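Local structure of probable sugar kinase (Clostridium perfringens, 3KZH) at the interface of chains A and B. The protein is a putative pfkB-family carbohydrate kinase that probably transfers phosphate to a sugar or sugar-like substrate. Residues are numbered along the deposited sequence; one frame, centred on the assembly and turned at random. Chains: chain A/B, Probable sugar kinase.

The interface of chains A and B. Residues chain A 21-23, 102; chain B 100, 111-113.
Strands of the beta lids of two pfkB-type sugar kinase subunits pack face to face here, A:Ile102 and B:Ile113 reaching past each other from opposing sheets. The two side chains run in opposite directions and touch along their flanks: the branch methyl CG2 of A:Ile102 lies 3.8 Å from the methylene CG1 of B:Ile113. The other branch of A:Ile102 goes deeper into chain B. With CG1 beside the backbone N and the chain then extended (chi2 168°), its terminal methyl CD1 lands over the backbone of strand B:111-115, 3.9 Å from CA of B:Ala112. The hydroxyl oxygen OG of B:Ser111 faces the same isoleucine and lies 3.5 Å from both CD1 and CG2, a van der Waals approach to two methyls. A:Ile102 is thus flanked by CG1 of B:Ile113 and, along both its branches, by OG of B:Ser111, with its CD1 end against B:Ala112, and it hides 42 Å² against chain B. B:Ile113 in turn bends at its second torsion (chi2 -73°), which turns its CD1 methyl to strand A:16-23. There it meets the hydroxyl OG of A:Ser23 at 3.5 Å and also rests near that residue's CA. Two residues earlier on the same strand, the lack of a side chain at A:Gly21 lets B:Leu100 come up to the main chain, its methyl CD1 3.6 Å from the glycine CA. CG1 of B:Ile113 flanks the same glycine, which therefore receives methyl and methylene groups from two strands of chain B. The interface is two-fold symmetric, so the contact recurs with the chains exchanged; such lid-to-lid pairing resembles a dimer form known in this family, although the structure alone does not establish the state in solution. Strands A:16-23 and A:98-103 meet B:98-103 and B:111-115 in this patch, which lies in the paired beta lids, midway between the two large alpha/beta bodies.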
ATOM      1  N   GLY A  21      -4.967  11.284   1.822  1.00 30.88           N
ATOM      2  CA  GLY A  21      -4.000  12.328   1.521  1.00 31.48           C
ATOM      3  C   GLY A  21      -4.420  13.619   2.191  1.00 31.19           C
ATOM      4  O   GLY A  21      -5.456  14.182   1.846  1.00 29.58           O
ATOM      5  N   PHE A  22      -3.640  14.057   3.179  1.00 31.57           N
ATOM      6  CA  PHE A  22      -3.917  15.286   3.929  1.00 33.76           C
ATOM      7  C   PHE A  22      -3.089  16.436   3.366  1.00 33.59           C
ATOM      8  O   PHE A  22      -1.861  16.358   3.369  1.00 34.34           O
ATOM      9  CB  PHE A  22      -3.565  15.109   5.417  1.00 33.50           C
ATOM     10  CG  PHE A  22      -4.335  14.017   6.112  1.00 36.26           C
ATOM     11  CD1 PHE A  22      -5.496  14.320   6.855  1.00 36.91           C
ATOM     12  CD2 PHE A  22      -3.901  12.675   6.045  1.00 34.91           C
ATOM     13  CE1 PHE A  22      -6.228  13.293   7.528  1.00 34.92           C
ATOM     14  CE2 PHE A  22      -4.618  11.644   6.711  1.00 34.80           C
ATOM     15  CZ  PHE A  22      -5.785  11.956   7.454  1.00 33.33           C
ATOM     16  N   SER A  23      -3.752  17.506   2.924  1.00 34.05           N
ATOM     17  CA  SER A  23      -3.068  18.684   2.367  1.00 34.02           C
ATOM     18  C   SER A  23      -2.282  19.475   3.416  1.00 34.48           C
ATOM     19  O   SER A  23      -2.812  19.785   4.483  1.00 31.29           O
ATOM     20  CB  SER A  23      -4.063  19.631   1.680  1.00 33.42           C
ATOM     21  OG  SER A  23      -4.660  19.071   0.526  1.00 29.39           O
ATOM     22  N   ILE A 102      -8.756  12.425  -0.703  1.00 33.46           N
ATOM     23  CA  ILE A 102      -7.891  13.591  -0.554  1.00 34.03           C
ATOM     24  C   ILE A 102      -8.627  14.634   0.290  1.00 36.02           C
ATOM     25  O   ILE A 102      -9.755  15.020  -0.023  1.00 35.98           O
ATOM     26  CB  ILE A 102      -7.429  14.143  -1.945  1.00 31.47           C
ATOM     27  CG1 ILE A 102      -6.407  13.170  -2.547  1.00 29.88           C
ATOM     28  CG2 ILE A 102      -6.827  15.552  -1.816  1.00 30.16           C
ATOM     29  CD1 ILE A 102      -6.065  13.395  -3.979  1.00 27.35           C
TER
ATOM     30  N   LEU B 100      -0.468  10.758  -4.864  1.00 30.41           N
ATOM     31  CA  LEU B 100      -1.880  10.364  -4.923  1.00 31.31           C
ATOM     32  C   LEU B 100      -2.557  11.229  -5.953  1.00 30.89           C
ATOM     33  O   LEU B 100      -2.438  12.446  -5.892  1.00 26.66           O
ATOM     34  CB  LEU B 100      -2.618  10.609  -3.608  1.00 33.60           C
ATOM     35  CG  LEU B 100      -2.236  10.013  -2.263  1.00 36.53           C
ATOM     36  CD1 LEU B 100      -3.410  10.189  -1.344  1.00 36.26           C
ATOM     37  CD2 LEU B 100      -1.885   8.559  -2.354  1.00 35.77           C
ATOM     38  N   SER B 111      -7.621  16.061  -8.812  1.00 33.61           N
ATOM     39  CA  SER B 111      -7.087  16.232  -7.454  1.00 31.26           C
ATOM     40  C   SER B 111      -5.802  15.433  -7.280  1.00 28.67           C
ATOM     41  O   SER B 111      -5.681  14.340  -7.837  1.00 26.83           O
ATOM     42  CB  SER B 111      -8.100  15.766  -6.425  1.00 30.08           C
ATOM     43  OG  SER B 111      -7.763  16.221  -5.125  1.00 28.91           O
ATOM     44  N   ALA B 112      -4.863  15.968  -6.492  1.00 27.33           N
ATOM     45  CA  ALA B 112      -3.567  15.314  -6.263  1.00 27.61           C
ATOM     46  C   ALA B 112      -2.768  15.749  -5.037  1.00 26.96           C
ATOM     47  O   ALA B 112      -2.783  16.918  -4.648  1.00 25.98           O
ATOM     48  CB  ALA B 112      -2.685  15.414  -7.512  1.00 27.82           C
ATOM     49  N   ILE B 113      -2.085  14.773  -4.435  1.00 25.92           N
ATOM     50  CA  ILE B 113      -1.246  14.967  -3.249  1.00 26.23           C
ATOM     51  C   ILE B 113       0.151  14.396  -3.512  1.00 26.35           C
ATOM     52  O   ILE B 113       0.297  13.206  -3.811  1.00 25.78           O
ATOM     53  CB  ILE B 113      -1.848  14.274  -1.954  1.00 26.15           C
ATOM     54  CG1 ILE B 113      -3.123  14.973  -1.466  1.00 28.05           C
ATOM     55  CG2 ILE B 113      -0.816  14.196  -0.806  1.00 25.12           C
ATOM     56  CD1 ILE B 113      -2.955  16.330  -0.788  1.00 23.47           C
TER